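PDB 2A5Z: hypothetical protein SO2946 from Shewanella oneidensis, which is of unknown function but binds magnesium and has a jelly-roll fold with a carbohydrate-binding module, which suggests a role in carbohydrate recognition. Local coordinates for residues C[93-99]-C[237-243]; C[130-134]-C[156-160]; C[114-120]-C[188-194]; C[150-154]-C[197-201]; C[49-55]-C[65-70]. All coordinates share one frame; numbering follows the deposited sequence.

Contact 1. Residues C[93-99]-C[237-243]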
# COMPACT_ATOMS: atom_id res chain seq x y z
N ILE C 93 -4.49 16.93 13.63
CA ILE C 93 -3.86 17.82 12.66
C ILE C 93 -3.77 19.24 13.24
O ILE C 93 -4.74 19.74 13.82
CB ILE C 93 -4.64 17.78 11.29
CG1 ILE C 93 -4.66 16.35 10.72
CG2 ILE C 93 -4.03 18.74 10.26
CD1 ILE C 93 -5.83 16.05 9.79
N VAL C 94 -2.60 19.86 13.11
CA VAL C 94 -2.36 21.19 13.68
C VAL C 94 -1.76 22.13 12.62
O VAL C 94 -0.96 21.72 11.77
CB VAL C 94 -1.49 21.10 14.98
CG1 VAL C 94 -1.03 22.47 15.45
CG2 VAL C 94 -2.27 20.42 16.09
N SER C 95 -2.19 23.39 12.66
CA SER C 95 -1.73 24.41 11.72
C SER C 95 -0.24 24.71 11.86
O SER C 95 0.38 24.40 12.87
CB SER C 95 -2.53 25.70 11.91
OG SER C 95 -2.21 26.33 13.14
N SER C 96 0.32 25.32 10.82
CA SER C 96 1.72 25.74 10.81
C SER C 96 1.80 27.25 10.62
O SER C 96 0.79 27.97 10.73
CB SER C 96 2.46 25.03 9.67
OG SER C 96 1.92 25.43 8.42
N THR C 97 3.00 27.74 10.33
CA THR C 97 3.23 29.16 10.09
C THR C 97 3.03 29.53 8.62
O THR C 97 3.37 30.64 8.21
CB THR C 97 4.64 29.58 10.55
OG1 THR C 97 5.62 28.78 9.88
CG2 THR C 97 4.78 29.38 12.06
N THR C 98 2.49 28.61 7.83
CA THR C 98 2.15 28.86 6.43
C THR C 98 0.63 28.89 6.28
O THR C 98 -0.06 27.96 6.69
CB THR C 98 2.72 27.76 5.49
OG1 THR C 98 4.14 27.63 5.69
CG2 THR C 98 2.45 28.09 4.01
N ALA C 99 0.13 29.98 5.70
CA ALA C 99 -1.30 30.14 5.45
C ALA C 99 -1.77 29.12 4.41
O ALA C 99 -1.05 28.81 3.46
CB ALA C 99 -1.62 31.56 4.98
N ALA C 237 -1.66 32.21 8.91
CA ALA C 237 -0.27 31.82 9.04
C ALA C 237 0.14 31.70 10.51
O ALA C 237 1.30 31.94 10.86
CB ALA C 237 0.63 32.81 8.30
N THR C 238 -0.79 31.32 11.39
CA THR C 238 -0.42 31.09 12.79
C THR C 238 -0.45 29.60 13.16
O THR C 238 -1.43 28.90 12.89
CB THR C 238 -1.20 32.00 13.81
OG1 THR C 238 -2.18 31.24 14.53
CG2 THR C 238 -1.85 33.21 13.13
N ALA C 239 0.65 29.13 13.74
CA ALA C 239 0.80 27.72 14.09
C ALA C 239 0.12 27.39 15.42
O ALA C 239 -0.16 28.29 16.20
CB ALA C 239 2.28 27.35 14.16
N GLY C 240 -0.15 26.11 15.65
CA GLY C 240 -0.69 25.65 16.93
C GLY C 240 -2.20 25.59 17.00
O GLY C 240 -2.76 25.19 18.02
N ILE C 241 -2.87 26.00 15.92
CA ILE C 241 -4.32 25.90 15.85
C ILE C 241 -4.69 24.48 15.45
O ILE C 241 -4.26 23.99 14.40
CB ILE C 241 -4.93 26.88 14.81
CG1 ILE C 241 -4.57 28.33 15.15
CG2 ILE C 241 -6.46 26.69 14.72
CD1 ILE C 241 -5.01 29.33 14.09
N SER C 242 -5.47 23.81 16.30
CA SER C 242 -5.97 22.47 16.00
C SER C 242 -6.98 22.52 14.86
O SER C 242 -7.83 23.42 14.81
CB SER C 242 -6.61 21.81 17.23
OG SER C 242 -5.65 21.49 18.22
N LEU C 243 -6.86 21.57 13.94
CA LEU C 243 -7.85 21.38 12.87
C LEU C 243 -8.66 20.13 13.20
O LEU C 243 -8.60 19.62 14.32
CB LEU C 243 -7.15 21.28 11.50
CG LEU C 243 -6.22 22.47 11.14
CD1 LEU C 243 -5.70 22.35 9.72
CD2 LEU C 243 -6.90 23.82 11.35
O HOH W 1 -6.92 17.60 15.17

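Contact 2. Residues C[130-134]-C[156-160]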
# COMPACT_ATOMS: atom_id res chain seq x y z
N PHE C 130 -12.63 25.77 18.77
CA PHE C 130 -12.90 26.31 17.44
C PHE C 130 -12.10 27.60 17.22
O PHE C 130 -11.71 28.28 18.16
CB PHE C 130 -14.40 26.54 17.23
CG PHE C 130 -15.22 25.27 17.18
CD1 PHE C 130 -14.90 24.25 16.29
CD2 PHE C 130 -16.31 25.10 18.04
CE1 PHE C 130 -15.66 23.07 16.25
CE2 PHE C 130 -17.06 23.93 18.01
CZ PHE C 130 -16.74 22.92 17.13
N ASN C 131 -11.86 27.91 15.95
CA ASN C 131 -11.10 29.10 15.57
C ASN C 131 -11.61 29.51 14.20
O ASN C 131 -11.88 28.64 13.36
CB ASN C 131 -9.60 28.75 15.54
CG ASN C 131 -8.71 29.97 15.35
OD1 ASN C 131 -8.67 30.56 14.27
ND2 ASN C 131 -7.95 30.32 16.39
N PRO C 132 -11.82 30.83 13.97
CA PRO C 132 -12.28 31.31 12.66
C PRO C 132 -11.37 30.92 11.49
O PRO C 132 -11.81 30.97 10.34
CB PRO C 132 -12.35 32.83 12.83
CG PRO C 132 -11.61 33.14 14.08
CD PRO C 132 -11.70 31.93 14.95
N ALA C 133 -10.14 30.51 11.78
CA ALA C 133 -9.18 30.10 10.75
C ALA C 133 -9.40 28.67 10.24
O ALA C 133 -8.82 28.27 9.22
CB ALA C 133 -7.76 30.26 11.27
N GLN C 134 -10.23 27.90 10.96
CA GLN C 134 -10.51 26.51 10.59
C GLN C 134 -11.50 26.39 9.43
O GLN C 134 -12.61 26.94 9.48
CB GLN C 134 -11.01 25.71 11.80
CG GLN C 134 -10.06 25.66 12.98
CD GLN C 134 -10.76 25.36 14.30
OE1 GLN C 134 -12.00 25.36 14.38
NE2 GLN C 134 -9.98 25.12 15.35
N GLU C 156 -16.82 25.81 8.88
CA GLU C 156 -16.03 27.00 9.17
C GLU C 156 -16.20 27.36 10.64
O GLU C 156 -17.32 27.59 11.10
CB GLU C 156 -16.46 28.18 8.30
CG GLU C 156 -16.31 27.92 6.81
CD GLU C 156 -16.72 29.09 5.95
OE1 GLU C 156 -17.66 29.84 6.33
OE2 GLU C 156 -16.11 29.27 4.88
N ASN C 157 -15.09 27.40 11.37
CA ASN C 157 -15.15 27.65 12.80
C ASN C 157 -16.03 26.54 13.43
O ASN C 157 -15.82 25.36 13.14
CB ASN C 157 -15.69 29.07 13.03
CG ASN C 157 -15.22 29.68 14.34
OD1 ASN C 157 -14.67 29.00 15.20
ND2 ASN C 157 -15.45 30.98 14.48
N GLY C 158 -17.01 26.90 14.24
CA GLY C 158 -17.85 25.89 14.88
C GLY C 158 -19.14 25.57 14.14
O GLY C 158 -20.03 24.92 14.70
N ASN C 159 -19.24 26.02 12.89
CA ASN C 159 -20.48 25.90 12.11
C ASN C 159 -20.35 24.95 10.92
O ASN C 159 -19.46 25.12 10.09
CB ASN C 159 -20.93 27.28 11.61
CG ASN C 159 -21.32 28.21 12.74
OD1 ASN C 159 -22.03 27.81 13.66
ND2 ASN C 159 -20.86 29.45 12.68
N ALA C 160 -21.24 23.97 10.85
CA ALA C 160 -21.33 23.07 9.70
C ALA C 160 -22.52 23.45 8.82
O ALA C 160 -23.58 23.85 9.33
CB ALA C 160 -21.46 21.62 10.16
O HOH W 2 -13.66 23.65 12.94

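Contact 3. Residues C[114-120]-C[188-194]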
# COMPACT_ATOMS: atom_id res chain seq x y z
N LYS C 114 -20.65 11.09 -12.40
CA LYS C 114 -21.96 11.18 -11.71
C LYS C 114 -22.73 9.86 -11.62
O LYS C 114 -23.38 9.57 -10.60
CB LYS C 114 -22.83 12.30 -12.29
CG LYS C 114 -23.23 12.16 -13.75
CD LYS C 114 -24.01 13.39 -14.19
CE LYS C 114 -24.55 13.26 -15.60
NZ LYS C 114 -23.50 13.60 -16.61
N GLU C 115 -22.65 9.04 -12.67
CA GLU C 115 -23.36 7.77 -12.69
C GLU C 115 -22.78 6.70 -11.73
O GLU C 115 -23.41 5.67 -11.48
CB GLU C 115 -23.46 7.22 -14.13
CG GLU C 115 -22.14 6.80 -14.73
CD GLU C 115 -21.42 7.91 -15.51
OE1 GLU C 115 -20.39 7.58 -16.15
OE2 GLU C 115 -21.86 9.09 -15.50
N SER C 116 -21.59 6.97 -11.18
CA SER C 116 -20.97 6.08 -10.19
C SER C 116 -21.64 6.18 -8.82
O SER C 116 -21.50 5.27 -7.99
CB SER C 116 -19.48 6.40 -10.04
OG SER C 116 -19.27 7.64 -9.39
N GLU C 117 -22.36 7.28 -8.58
CA GLU C 117 -23.06 7.54 -7.32
C GLU C 117 -22.16 7.27 -6.12
O GLU C 117 -22.54 6.59 -5.16
CB GLU C 117 -24.35 6.72 -7.21
CG GLU C 117 -25.33 6.95 -8.34
CD GLU C 117 -26.63 6.21 -8.13
OE1 GLU C 117 -26.92 5.27 -8.90
OE2 GLU C 117 -27.37 6.56 -7.19
N LEU C 118 -20.95 7.82 -6.19
CA LEU C 118 -19.96 7.71 -5.13
C LEU C 118 -20.54 8.11 -3.78
O LEU C 118 -21.27 9.11 -3.66
CB LEU C 118 -18.73 8.57 -5.47
CG LEU C 118 -17.63 8.74 -4.42
CD1 LEU C 118 -16.78 7.49 -4.30
CD2 LEU C 118 -16.74 9.94 -4.74
N GLU C 119 -20.21 7.31 -2.78
CA GLU C 119 -20.55 7.58 -1.40
C GLU C 119 -19.26 7.68 -0.60
O GLU C 119 -18.41 6.79 -0.65
CB GLU C 119 -21.41 6.44 -0.86
CG GLU C 119 -22.23 6.77 0.34
CD GLU C 119 -23.25 5.70 0.63
OE1 GLU C 119 -24.08 5.41 -0.27
OE2 GLU C 119 -23.21 5.13 1.74
N VAL C 120 -19.09 8.78 0.12
CA VAL C 120 -17.91 8.97 0.96
C VAL C 120 -18.36 9.15 2.41
O VAL C 120 -19.20 10.00 2.70
CB VAL C 120 -17.06 10.19 0.51
CG1 VAL C 120 -15.83 10.38 1.43
CG2 VAL C 120 -16.64 10.06 -0.95
N LYS C 188 -21.72 11.54 5.80
CA LYS C 188 -21.83 10.87 4.52
C LYS C 188 -22.11 11.88 3.41
O LYS C 188 -23.01 12.72 3.52
CB LYS C 188 -22.91 9.78 4.58
CG LYS C 188 -23.07 8.99 3.28
CD LYS C 188 -23.66 7.61 3.55
CE LYS C 188 -25.03 7.67 4.20
NZ LYS C 188 -25.72 6.37 4.04
N PHE C 189 -21.29 11.82 2.36
CA PHE C 189 -21.47 12.62 1.17
C PHE C 189 -21.97 11.65 0.08
O PHE C 189 -21.40 10.58 -0.11
CB PHE C 189 -20.15 13.31 0.80
CG PHE C 189 -20.16 14.02 -0.53
CD1 PHE C 189 -20.22 15.41 -0.59
CD2 PHE C 189 -20.09 13.30 -1.73
CE1 PHE C 189 -20.23 16.08 -1.81
CE2 PHE C 189 -20.11 13.96 -2.96
CZ PHE C 189 -20.17 15.34 -3.01
N LYS C 190 -23.05 12.01 -0.61
CA LYS C 190 -23.64 11.13 -1.62
C LYS C 190 -23.76 11.84 -2.97
O LYS C 190 -24.45 12.84 -3.10
CB LYS C 190 -25.00 10.59 -1.14
CG LYS C 190 -25.72 9.63 -2.11
CD LYS C 190 -24.87 8.41 -2.46
CE LYS C 190 -25.73 7.27 -2.99
NZ LYS C 190 -24.86 6.30 -3.69
N MSE C 191 -23.06 11.30 -3.97
CA MSE C 191 -23.10 11.80 -5.35
C MSE C 191 -24.40 11.34 -5.99
O MSE C 191 -24.72 10.15 -5.98
CB MSE C 191 -21.89 11.26 -6.12
CG MSE C 191 -21.75 11.67 -7.59
SE MSE C 191 -20.21 11.06 -8.37
CE MSE C 191 -18.96 11.97 -7.47
N LEU C 192 -25.15 12.28 -6.55
CA LEU C 192 -26.42 11.96 -7.18
C LEU C 192 -26.19 11.83 -8.69
O LEU C 192 -25.18 12.32 -9.21
CB LEU C 192 -27.48 13.03 -6.84
CG LEU C 192 -27.70 13.32 -5.34
CD1 LEU C 192 -28.72 14.45 -5.13
CD2 LEU C 192 -28.14 12.10 -4.54
N THR C 193 -27.11 11.15 -9.37
CA THR C 193 -26.95 10.81 -10.80
C THR C 193 -26.90 12.02 -11.75
O THR C 193 -26.49 11.88 -12.91
CB THR C 193 -28.04 9.81 -11.30
OG1 THR C 193 -29.34 10.29 -10.95
CG2 THR C 193 -27.83 8.43 -10.70
N ASP C 194 -27.34 13.19 -11.27
CA ASP C 194 -27.24 14.45 -12.02
C ASP C 194 -26.07 15.34 -11.56
O ASP C 194 -25.97 16.50 -11.95
CB ASP C 194 -28.57 15.21 -11.95
CG ASP C 194 -29.01 15.51 -10.51
OD1 ASP C 194 -28.31 15.12 -9.55
OD2 ASP C 194 -30.08 16.13 -10.34
O HOH W 3 -27.10 8.69 -5.71

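Contact 4. Residues C[150-154]-C[197-201]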
# COMPACT_ATOMS: atom_id res chain seq x y z
N ARG C 150 -15.06 24.33 -3.56
CA ARG C 150 -15.46 23.22 -2.71
C ARG C 150 -16.97 22.99 -2.78
O ARG C 150 -17.74 23.90 -3.12
CB ARG C 150 -15.01 23.43 -1.26
CG ARG C 150 -15.51 24.73 -0.65
CD ARG C 150 -14.80 25.05 0.65
NE ARG C 150 -15.04 26.43 1.05
CZ ARG C 150 -14.31 27.47 0.62
NH1 ARG C 150 -14.60 28.69 1.03
NH2 ARG C 150 -13.31 27.27 -0.21
N SER C 151 -17.39 21.78 -2.42
CA SER C 151 -18.78 21.40 -2.46
C SER C 151 -19.01 20.18 -1.56
O SER C 151 -18.33 19.16 -1.70
CB SER C 151 -19.20 21.15 -3.91
OG SER C 151 -20.19 20.15 -3.99
N GLY C 152 -19.93 20.30 -0.61
CA GLY C 152 -20.23 19.21 0.32
C GLY C 152 -20.61 19.74 1.68
O GLY C 152 -21.25 20.79 1.77
N LEU C 153 -20.25 19.03 2.74
CA LEU C 153 -20.41 19.57 4.09
C LEU C 153 -19.18 20.41 4.43
O LEU C 153 -18.06 19.90 4.50
CB LEU C 153 -20.61 18.48 5.14
CG LEU C 153 -21.06 19.03 6.51
CD1 LEU C 153 -22.57 19.25 6.55
CD2 LEU C 153 -20.62 18.11 7.64
N ILE C 154 -19.41 21.70 4.61
CA ILE C 154 -18.34 22.64 4.91
C ILE C 154 -18.40 23.00 6.40
O ILE C 154 -19.48 23.20 6.94
CB ILE C 154 -18.44 23.91 4.03
CG1 ILE C 154 -18.31 23.54 2.54
CG2 ILE C 154 -17.37 24.96 4.43
CD1 ILE C 154 -19.00 24.53 1.60
N PHE C 197 -25.45 16.74 -5.02
CA PHE C 197 -24.99 15.96 -3.87
C PHE C 197 -25.93 16.10 -2.68
O PHE C 197 -26.68 17.07 -2.55
CB PHE C 197 -23.57 16.37 -3.48
CG PHE C 197 -23.46 17.76 -2.90
CD1 PHE C 197 -23.68 17.99 -1.54
CD2 PHE C 197 -23.14 18.84 -3.71
CE1 PHE C 197 -23.59 19.26 -1.01
CE2 PHE C 197 -23.04 20.12 -3.17
CZ PHE C 197 -23.27 20.33 -1.82
N LYS C 198 -25.87 15.10 -1.81
CA LYS C 198 -26.50 15.17 -0.51
C LYS C 198 -25.44 14.90 0.54
O LYS C 198 -24.65 13.96 0.40
CB LYS C 198 -27.64 14.14 -0.41
CG LYS C 198 -28.35 14.11 0.94
CD LYS C 198 -29.64 13.32 0.87
CE LYS C 198 -30.48 13.59 2.12
NZ LYS C 198 -31.91 13.21 1.94
N VAL C 199 -25.40 15.74 1.57
CA VAL C 199 -24.55 15.49 2.74
C VAL C 199 -25.39 15.29 3.99
O VAL C 199 -26.40 15.98 4.18
CB VAL C 199 -23.48 16.61 3.02
CG1 VAL C 199 -22.33 16.51 2.03
CG2 VAL C 199 -24.11 17.99 3.01
N THR C 200 -24.97 14.35 4.82
CA THR C 200 -25.66 14.09 6.08
C THR C 200 -24.64 14.01 7.20
O THR C 200 -23.65 13.27 7.09
CB THR C 200 -26.49 12.79 6.02
OG1 THR C 200 -27.38 12.86 4.90
CG2 THR C 200 -27.30 12.60 7.29
N LEU C 201 -24.88 14.78 8.25
CA LEU C 201 -24.08 14.74 9.46
C LEU C 201 -24.81 13.94 10.55
O LEU C 201 -26.01 14.11 10.77
CB LEU C 201 -23.79 16.16 9.94
CG LEU C 201 -22.98 16.38 11.22
CD1 LEU C 201 -21.47 16.16 10.98
CD2 LEU C 201 -23.26 17.79 11.75

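Contact 5. Residues C[49-55]-C[65-70]. With MG (magnesium ion), chain F.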
# COMPACT_ATOMS: atom_id res chain seq x y z
N PHE C 49 -16.53 -0.44 -6.62
CA PHE C 49 -15.27 0.05 -6.09
C PHE C 49 -15.40 0.29 -4.59
O PHE C 49 -16.38 0.87 -4.15
CB PHE C 49 -14.81 1.34 -6.78
CG PHE C 49 -13.55 1.92 -6.18
CD1 PHE C 49 -12.30 1.51 -6.64
CD2 PHE C 49 -13.62 2.84 -5.13
CE1 PHE C 49 -11.13 2.03 -6.08
CE2 PHE C 49 -12.46 3.36 -4.56
CZ PHE C 49 -11.21 2.95 -5.04
N TYR C 50 -14.39 -0.15 -3.84
CA TYR C 50 -14.31 0.11 -2.41
C TYR C 50 -12.89 0.47 -1.99
O TYR C 50 -11.93 -0.15 -2.44
CB TYR C 50 -14.79 -1.12 -1.61
CG TYR C 50 -14.96 -0.79 -0.15
CD1 TYR C 50 -16.17 -0.29 0.32
CD2 TYR C 50 -13.91 -0.95 0.74
CE1 TYR C 50 -16.33 0.04 1.67
CE2 TYR C 50 -14.06 -0.62 2.10
CZ TYR C 50 -15.27 -0.13 2.54
OH TYR C 50 -15.43 0.19 3.86
N ALA C 51 -12.77 1.48 -1.13
CA ALA C 51 -11.50 1.82 -0.49
C ALA C 51 -11.76 2.44 0.88
O ALA C 51 -12.74 3.17 1.06
CB ALA C 51 -10.66 2.77 -1.35
N SER C 52 -10.91 2.15 1.85
CA SER C 52 -11.02 2.76 3.17
C SER C 52 -9.65 2.86 3.82
O SER C 52 -8.75 2.08 3.51
CB SER C 52 -11.98 1.97 4.06
OG SER C 52 -11.42 0.73 4.41
N TYR C 53 -9.49 3.83 4.71
CA TYR C 53 -8.28 3.94 5.51
C TYR C 53 -8.63 4.36 6.94
O TYR C 53 -9.46 5.24 7.14
CB TYR C 53 -7.25 4.86 4.85
CG TYR C 53 -5.97 4.94 5.66
CD1 TYR C 53 -5.25 3.78 5.98
CD2 TYR C 53 -5.49 6.17 6.13
CE1 TYR C 53 -4.09 3.84 6.74
CE2 TYR C 53 -4.33 6.24 6.89
CZ TYR C 53 -3.64 5.07 7.19
OH TYR C 53 -2.51 5.13 7.94
N ASP C 54 -8.00 3.71 7.92
CA ASP C 54 -8.35 3.85 9.33
C ASP C 54 -7.28 4.60 10.14
O ASP C 54 -7.33 4.60 11.36
CB ASP C 54 -8.61 2.46 9.95
CG ASP C 54 -9.67 2.48 11.06
OD1 ASP C 54 -10.11 3.57 11.47
OD2 ASP C 54 -10.08 1.40 11.52
N PHE C 55 -6.30 5.19 9.46
CA PHE C 55 -5.33 6.10 10.09
C PHE C 55 -4.56 5.53 11.28
O PHE C 55 -4.42 6.18 12.31
CB PHE C 55 -6.00 7.45 10.42
CG PHE C 55 -6.43 8.20 9.20
CD1 PHE C 55 -5.58 9.12 8.60
CD2 PHE C 55 -7.68 7.94 8.62
CE1 PHE C 55 -5.97 9.80 7.45
CE2 PHE C 55 -8.08 8.60 7.47
CZ PHE C 55 -7.23 9.54 6.88
N ALA C 65 -2.62 5.36 0.97
CA ALA C 65 -2.91 4.05 1.58
C ALA C 65 -4.24 3.55 1.04
O ALA C 65 -5.19 4.31 0.94
CB ALA C 65 -2.98 4.18 3.11
N ASN C 66 -4.30 2.27 0.68
CA ASN C 66 -5.52 1.64 0.17
C ASN C 66 -6.25 2.46 -0.91
O ASN C 66 -7.46 2.67 -0.83
CB ASN C 66 -6.48 1.29 1.32
CG ASN C 66 -5.79 0.55 2.45
OD1 ASN C 66 -4.82 -0.17 2.23
ND2 ASN C 66 -6.29 0.73 3.68
N ASN C 67 -5.49 2.92 -1.91
CA ASN C 67 -5.98 3.73 -3.05
C ASN C 67 -6.18 5.23 -2.78
O ASN C 67 -6.37 6.01 -3.72
CB ASN C 67 -7.28 3.15 -3.66
CG ASN C 67 -7.09 1.75 -4.25
OD1 ASN C 67 -5.98 1.35 -4.60
ND2 ASN C 67 -8.19 1.00 -4.35
N ILE C 68 -6.14 5.62 -1.50
CA ILE C 68 -6.53 6.96 -1.06
C ILE C 68 -5.29 7.84 -0.92
O ILE C 68 -4.32 7.44 -0.29
CB ILE C 68 -7.31 6.91 0.29
CG1 ILE C 68 -8.62 6.14 0.11
CG2 ILE C 68 -7.60 8.32 0.85
CD1 ILE C 68 -9.05 5.38 1.36
N SER C 69 -5.35 9.03 -1.52
CA SER C 69 -4.29 10.03 -1.42
C SER C 69 -4.29 10.66 -0.04
O SER C 69 -5.35 10.96 0.49
CB SER C 69 -4.50 11.15 -2.46
OG SER C 69 -4.67 10.62 -3.76
N LEU C 70 -3.10 10.83 0.54
CA LEU C 70 -2.98 11.43 1.87
C LEU C 70 -2.01 12.59 1.75
O LEU C 70 -0.80 12.42 1.84
CB LEU C 70 -2.53 10.40 2.91
CG LEU C 70 -3.42 9.16 3.05
CD1 LEU C 70 -2.69 8.08 3.82
CD2 LEU C 70 -4.77 9.51 3.69
MG MG F . -9.07 5.14 12.53

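Contact 1. Residues C[93-99]-C[237-243]
Ser-95 does most of the gripping here, using both its backbone and its hydroxyl. Its OG gives its proton to Thr-238 O at 2.7 Å, lying in the carbonyl plane on a lone pair. The same oxygen accepts from Ile-241 N, 2.9 Å away, along a bent path of 143° at the hydrogen. A chi1 of 70° places OG between its own backbone N and carbonyl carbon, where it can serve both partners. The backbone of Ser-95 works as well: its N bonds to Ile-241 O at 2.8 Å and its O takes a weak bond from Gly-240 N. Beyond the bridge that pairs Val-94 with Ser-242, Leu-243 N reaches Ile-93 O at 2.8 Å. The Leu-243 N to Ile-93 O and Ser-95 N to Ile-241 O bonds flank this single beta bridge.

Apolar groups fill in around the backbone pairing. Val-94 lays CG1 on the bare CA of Gly-240, 3.5 Å away, while Ile-93 CG2 meets Leu-243 CD1 with the two side chains crossed at about a right angle. A water ties Ile-93 N to Leu-243 O at the same end. Farther along, Ser-96 forms an ST turn, its OG accepting from Thr-98 N, and that hydroxyl also bonds to Gly-74 O. Cys-234 of strand 230-234 packs against both Ser-95 and Ile-241.

The loop 237-243 thus folds round a buried serine that both donates and accepts, so one short side chain probably fixes the loop's course before it enters strand 245-254.

Contact 2. Residues C[130-134]-C[156-160]
Asn-157 and Gly-158, the two corner residues of a type II' beta turn, pack against Phe-130 and the type I turn that runs from Asn-131 to Gln-134. The II' turn closes the hairpin between strands 153-156 and 159-166, and Asn-157 sits at its first corner with a positive phi of 59°. It has more surface buried by the contact than any other residue. Its side-chain amide lies against the peptide bond that joins Asn-131 to Pro-132, with CG 3.6 Å from Pro-132 N. Pro-132 and Asn-157 lie side by side, pointing the same way, while Asn-157 OD1 comes up beside Phe-130 CB at 3.2 Å. Asn-157 N also bonds to Gln-134 O at 3.2 Å, joining the two turns backbone to backbone.

The type I turn has its own polar bracing. Asn-131 OD1 accepts from Ala-133 N in an Asx turn, and Gln-134 OE1 takes a weak bond from Asn-131 N. Gln-134 NE2 is held by Ala-129 O, which steadies the amide, and a water donates to both Gln-134 OE1 and Asn-157 O, linking the two turns.

Phe-130 supplies the apolar half. With CG beside its own backbone N (chi1 -67°), the ring slides under the second turn corner. There Gly-158 CA makes a CH-pi contact over the face, 3.5 Å from the ring centroid and only 8° off the normal.

Contact 3. Residues C[114-120]-C[188-194]
This is an antiparallel strand pair inside the six-stranded sheet, where 119-125 runs beside 184-191. Val-120 and Phe-189 form the hydrogen-bonded pair: Val-120 N reaches Phe-189 O at 2.9 Å, and Phe-189 N returns the bond to Val-120 O. Glu-119 and Lys-190 are the neighbouring non-hydrogen-bonded pair. The ladder's last rung is Met-191 N on Leu-118 O at 2.8 Å; a short 3-10 segment, 114-116, precedes the strand.

The face carrying Glu-119 and Lys-190 is polar. The Glu-119 carboxylate sits between two lysines, with OE2 3.6 Å from Lys-188 NZ and OE1 equally far from Lys-190 NZ; both salt bridges are long. Lys-190 has a shorter bond to make. Its chain bends at chi2 (57°), bringing NZ across to Glu-117 O at 2.8 Å. Lys-188 NZ has its own stronger partner, Val-262 O of the second subunit. Glu-117 stretches alongside Thr-193, setting CD 3.6 Å from Thr-193 CG2, and a water links its OE2 to Met-191 O.

The other side is greasy. Selenomethionine Met-191 bends at its last torsion to lay CE 4.0 Å from Leu-118 CB, while SE rests near Lys-114 CA. Leu-118 and Phe-189 both touch Ile-228 of strand 226-228.

The pair thus has a polar outer face and an apolar face packed toward the opposing sheet, as in a jelly-roll beta sandwich.

Contact 4. Residues C[150-154]-C[197-201]
Leu-153 and Val-199 meet where two sheets of the jelly-roll sandwich face each other, so what crosses between these strands is side-chain packing. The tight part lies at the corner by Gly-152, where the chain passes from strand 150-151 to strand 153-156. Val-199 pushes CG1 to within 3.3 Å of Leu-153 N, and Phe-197 comes in beside it. A chi1 of 69° swings that ring toward the corner, bringing CZ 3.6 Å from Gly-152 N. Ser-151 OG sits closer still, 3.0 Å from Phe-197 CE2 and oblique to the ring. Phe-189 of the adjacent strand meets the Phe-197 ring with the planes only about 15° apart, and Met-218 touches both Phe-197 and Ser-151.

Away from the corner the fit is easier. Leu-153 reaches past Val-199, their CB atoms 4.0 Å apart, toward Tyr-210 and Cys-187. All six touching residues are buried; solvent is met by Lys-198, which takes no part in the contact. At the other, less closely packed end two leucines cross at about a right angle and touch through single methyls, Leu-153 CD2 to Leu-201 CD1 at 4.0 Å.

Contact 5. Residues C[49-55]-C[65-70]
Ser-52 O takes a hydrogen bond from Asn-66 ND2 at 2.8 Å, with the donor in the carbonyl plane and Ser-52 O nearly in the asparagine's amide plane. Asn-66 stands at the first corner of a type I' turn, the tight end of the hairpin between strands 64-65 and 68-73, and this bond pins the turn to strand 48-53. Strands 48-53 and 68-73 belong to different sheets of the jelly roll: the axes of segments 49-53 and 68-70 approach to 8.6 Å, their directions 30° apart.

Packing continues along the strand. Ala-51 CB lies 3.2 Å from Asn-66 O. Ile-68 pushes CD1 up to the backbone, 3.6 Å from Ser-52 C. Phe-49 and Asn-67 slide past each other in opposite directions, while Asn-67 ND2 is held by Thr-42 O.

Just beyond the strand, Asp-54 binds the magnesium ion through both O and OD1, each at 2.2 Å. Phe-88, Gly-89 and Asp-247 add their backbone oxygens to the site. The other carboxylate oxygen, OD2, makes a salt bridge with Arg-259 of the second subunit, which ties the metal site to the assembly and probably helps orient the carboxylate.

Tyr-53 backs this corner. Its OH bonds to Met-57 N, Leu-70 CD1 approaches its CE2, and Leu-70 CD2 meets the Phe-55 ring. The tyrosine ring is sandwiched: Ala-65 CB makes a CH-pi contact 3.9 Å from the Tyr-53 centroid, and the backbone N of Phe-55 lies over the centre of the opposite face.

Contacts 4 and 5 are the buried ones, both joining facing sheets, yet contact 4 is plain apolar packing while contact 5 adds a hydrogen bond from an asparagine amide and borders the magnesium site. Contact 3 is partly buried and works within one sheet through backbone rungs and charge pairs. It touches contact 4 directly, since strands 184-191 and 197-203 are neighbours. Contacts 1 and 2 lie toward the periphery, where loops and turns rely on hydroxyls, amides and waters; they meet through Gln-134, which packs against Ile-241 and Leu-243. Contact 2 also adjoins contact 4 along the hairpin of strands 153-156 and 159-166. Contacts 1 and 3 stand on opposite sides of the chain's centre, their own centres about 32 Å apart.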